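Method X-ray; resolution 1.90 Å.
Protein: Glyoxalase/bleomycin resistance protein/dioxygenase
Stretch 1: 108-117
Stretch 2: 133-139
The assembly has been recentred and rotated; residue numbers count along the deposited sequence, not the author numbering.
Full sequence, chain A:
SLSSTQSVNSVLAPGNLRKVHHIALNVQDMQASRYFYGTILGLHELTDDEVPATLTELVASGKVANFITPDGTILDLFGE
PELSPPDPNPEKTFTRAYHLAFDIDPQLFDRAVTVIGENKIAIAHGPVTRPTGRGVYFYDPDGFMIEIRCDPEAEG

Stretch 1 108-117: LFDRAVTVIG
Stretch 2, residues 133-139: GRGVYFY

A helix packs nearly parallel over a strand through a small apolar contact, closed near its N-terminal end by an arginine that covers a phenylalanine and forms a salt bridge with an aspartate.

The helix covers residues 109-117 and continues later in the chain. Its phi/psi values stay near -60/-43. Backbone bonds run from N of residue i+4 to O of residue i, from Ala-112 N to Leu-108 O (3.1 Å) through Gly-117 N to Val-113 O (3.1 Å). Leu-108 precedes it with phi/psi -115/1. The strand, 134-139, is extended, with phi from -157 to -92 and psi from 137 to 156. Gly-133 leads into it at -153/-172.

The two N-to-C directions differ by 19°, and the axes approach to 9.7 Å. The register is set by three CA pairs: Phe-109 with Arg-134 at 7.7 Å, Val-113 with Val-136 at 7.3 Å, and Ile-116 with Phe-138 at 8.6 Å. The contact buries 395 Å², both sides summed.

Alternation along the strand selects its contact residues. Arg-134, Val-136 and Phe-138 point their CA-to-CB bonds toward the helix, while that of Tyr-137 points away. On the helix, Phe-109, Ala-112 and Ile-116 point toward the strand. Val-113 points sideways.

Phe-109 has the largest covered area. Its chi1 is t (-179°) and chi2 is 79°, so the ring reaches to the strand backbone. Phe-109 CZ lies 3.6 Å from Gly-135 N and 4.1 Å from Val-136 CB. Val-136 N sits at the ring edge, 4.0 Å from Phe-109 CZ. Arg-134 CB lies over one face, 3.8 Å from the Phe-109 ring centroid and 9° off the normal, a CH-pi contact. Gly-135 has no side chain; a CB there would point away from the helix.

Arg-134 suits this border because it has both an aliphatic stem and a charged end. Its chi angles are m, t, p and -169°. The guanidinium presents a face to Phe-109, with Arg-134 CZ 3.4 Å from Phe-109 CD2, and an edge to Asp-110. Asp-110 has chi1 m (-64°) and chi2 -49°. Its CA-to-CB bond points sideways, but its carboxylate comes nearer the strand. Arg-134 NH2 donates to Asp-110 OD1 at 2.9 Å within the salt bridge. Weak bonds join Arg-134 NH1 to Asp-110 OD1 (3.1 Å) and to Asp-110 OD2 (3.5 Å). Arg-134 NE is satisfied elsewhere in the structure.

Farther along, the contact is purely apolar. Val-136, chi1 p (63°), meets Ile-116 with CG1 4.0 Å from Ile-116 CD1. Val-113, chi1 t (172°), adds a looser contact, CG2 to Val-136 CG1 at 4.5 Å. Ile-116 is m, t, and its CD1 reaches Phe-138 CE2 at 3.4 Å. Phe-138 has chi1 p (49°) and chi2 97°, and Ile-116 CG1 lies over one face of its ring. Val-136, Ile-116 and Phe-138 are buried, and their hydrocarbon side chains need no polar partner; Val-113 is partly exposed.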

# COMPACT_ATOMS: atom_id res chain seq x y z
N LEU A 108 -5.31 -11.43 -19.16
CA LEU A 108 -6.53 -10.87 -18.61
C LEU A 108 -6.48 -9.34 -18.52
O LEU A 108 -7.42 -8.72 -18.05
CB LEU A 108 -6.81 -11.44 -17.21
CG LEU A 108 -7.18 -12.92 -17.14
CD1 LEU A 108 -7.44 -13.32 -15.69
CD2 LEU A 108 -8.42 -13.18 -17.98
N PHE A 109 -5.37 -8.75 -18.95
CA PHE A 109 -5.24 -7.29 -18.89
C PHE A 109 -6.32 -6.58 -19.69
O PHE A 109 -6.94 -5.63 -19.20
CB PHE A 109 -3.87 -6.85 -19.40
CG PHE A 109 -3.66 -5.36 -19.33
CD1 PHE A 109 -3.31 -4.75 -18.13
CD2 PHE A 109 -3.85 -4.56 -20.45
CE1 PHE A 109 -3.16 -3.37 -18.04
CE2 PHE A 109 -3.71 -3.17 -20.38
CZ PHE A 109 -3.36 -2.58 -19.17
N ASP A 110 -6.54 -7.03 -20.91
CA ASP A 110 -7.56 -6.41 -21.76
C ASP A 110 -8.94 -6.49 -21.09
O ASP A 110 -9.70 -5.51 -21.11
CB ASP A 110 -7.59 -7.08 -23.13
CG ASP A 110 -6.28 -6.89 -23.89
OD1 ASP A 110 -5.81 -5.73 -23.97
OD2 ASP A 110 -5.73 -7.88 -24.42
N ARG A 111 -9.26 -7.63 -20.50
CA ARG A 111 -10.55 -7.79 -19.83
C ARG A 111 -10.68 -6.75 -18.72
O ARG A 111 -11.75 -6.18 -18.53
CB ARG A 111 -10.69 -9.20 -19.25
CG ARG A 111 -11.90 -9.38 -18.34
CD ARG A 111 -13.18 -8.85 -18.98
NE ARG A 111 -13.53 -9.57 -20.20
CZ ARG A 111 -14.20 -10.72 -20.22
NH1 ARG A 111 -14.60 -11.28 -19.09
NH2 ARG A 111 -14.47 -11.31 -21.38
N ALA A 112 -9.60 -6.52 -17.98
CA ALA A 112 -9.61 -5.54 -16.90
C ALA A 112 -9.93 -4.15 -17.44
O ALA A 112 -10.74 -3.42 -16.86
CB ALA A 112 -8.26 -5.53 -16.18
N VAL A 113 -9.30 -3.79 -18.55
CA VAL A 113 -9.55 -2.48 -19.16
C VAL A 113 -11.02 -2.39 -19.56
O VAL A 113 -11.67 -1.37 -19.35
CB VAL A 113 -8.64 -2.27 -20.40
CG1 VAL A 113 -9.03 -1.01 -21.13
CG2 VAL A 113 -7.19 -2.19 -19.97
N THR A 114 -11.55 -3.47 -20.12
CA THR A 114 -12.95 -3.50 -20.55
C THR A 114 -13.88 -3.41 -19.33
O THR A 114 -14.91 -2.74 -19.38
CB THR A 114 -13.25 -4.79 -21.34
OG1 THR A 114 -12.38 -4.85 -22.49
CG2 THR A 114 -14.70 -4.81 -21.81
N VAL A 115 -13.52 -4.08 -18.24
CA VAL A 115 -14.31 -4.05 -17.02
C VAL A 115 -14.40 -2.62 -16.50
O VAL A 115 -15.47 -2.15 -16.12
CB VAL A 115 -13.68 -4.96 -15.93
CG1 VAL A 115 -14.26 -4.63 -14.55
CG2 VAL A 115 -13.95 -6.42 -16.28
N ILE A 116 -13.27 -1.92 -16.49
CA ILE A 116 -13.23 -0.53 -16.04
C ILE A 116 -14.17 0.32 -16.90
O ILE A 116 -14.89 1.18 -16.39
CB ILE A 116 -11.80 0.04 -16.14
CG1 ILE A 116 -10.89 -0.68 -15.14
CG2 ILE A 116 -11.82 1.54 -15.90
CD1 ILE A 116 -9.41 -0.38 -15.34
N GLY A 117 -14.15 0.06 -18.20
CA GLY A 117 -15.00 0.80 -19.12
C GLY A 117 -16.48 0.51 -18.94
O GLY A 117 -17.30 1.42 -18.86
N GLY A 133 5.88 -4.21 -20.05
CA GLY A 133 4.58 -4.58 -19.51
C GLY A 133 3.47 -3.64 -19.95
O GLY A 133 3.68 -2.77 -20.80
N ARG A 134 2.29 -3.81 -19.36
CA ARG A 134 1.14 -2.97 -19.68
C ARG A 134 0.54 -2.43 -18.38
O ARG A 134 0.65 -3.06 -17.33
CB ARG A 134 0.09 -3.80 -20.43
CG ARG A 134 0.66 -4.56 -21.62
CD ARG A 134 -0.40 -5.40 -22.30
NE ARG A 134 -1.38 -4.59 -23.02
CZ ARG A 134 -2.52 -5.06 -23.52
NH1 ARG A 134 -2.82 -6.35 -23.37
NH2 ARG A 134 -3.35 -4.26 -24.17
N GLY A 135 -0.09 -1.26 -18.46
CA GLY A 135 -0.68 -0.69 -17.27
C GLY A 135 -1.81 0.28 -17.53
O GLY A 135 -1.89 0.90 -18.59
N VAL A 136 -2.70 0.40 -16.55
CA VAL A 136 -3.82 1.32 -16.64
C VAL A 136 -4.05 1.86 -15.23
O VAL A 136 -3.98 1.11 -14.25
CB VAL A 136 -5.09 0.61 -17.17
CG1 VAL A 136 -5.53 -0.48 -16.20
CG2 VAL A 136 -6.21 1.63 -17.38
N TYR A 137 -4.29 3.16 -15.13
CA TYR A 137 -4.50 3.83 -13.85
C TYR A 137 -5.88 4.46 -13.75
O TYR A 137 -6.38 5.03 -14.72
CB TYR A 137 -3.45 4.93 -13.65
CG TYR A 137 -2.02 4.46 -13.79
CD1 TYR A 137 -1.22 4.27 -12.67
CD2 TYR A 137 -1.48 4.21 -15.05
CE1 TYR A 137 0.10 3.84 -12.81
CE2 TYR A 137 -0.17 3.78 -15.20
CZ TYR A 137 0.62 3.60 -14.07
OH TYR A 137 1.93 3.20 -14.22
N PHE A 138 -6.47 4.39 -12.57
CA PHE A 138 -7.79 4.95 -12.32
C PHE A 138 -7.95 5.21 -10.83
O PHE A 138 -7.28 4.59 -10.01
CB PHE A 138 -8.86 3.98 -12.83
CG PHE A 138 -8.66 2.56 -12.36
CD1 PHE A 138 -9.35 2.07 -11.25
CD2 PHE A 138 -7.77 1.72 -13.02
CE1 PHE A 138 -9.15 0.77 -10.81
CE2 PHE A 138 -7.56 0.41 -12.58
CZ PHE A 138 -8.26 -0.06 -11.47
N TYR A 139 -8.83 6.14 -10.49
CA TYR A 139 -9.07 6.50 -9.09
C TYR A 139 -10.21 5.69 -8.47
O TYR A 139 -11.16 5.32 -9.17
CB TYR A 139 -9.42 7.98 -9.00
CG TYR A 139 -8.31 8.89 -9.47
CD1 TYR A 139 -7.11 8.98 -8.76
CD2 TYR A 139 -8.45 9.66 -10.63
CE1 TYR A 139 -6.09 9.81 -9.19
CE2 TYR A 139 -7.42 10.49 -11.07
CZ TYR A 139 -6.24 10.56 -10.34
OH TYR A 139 -5.21 11.37 -10.75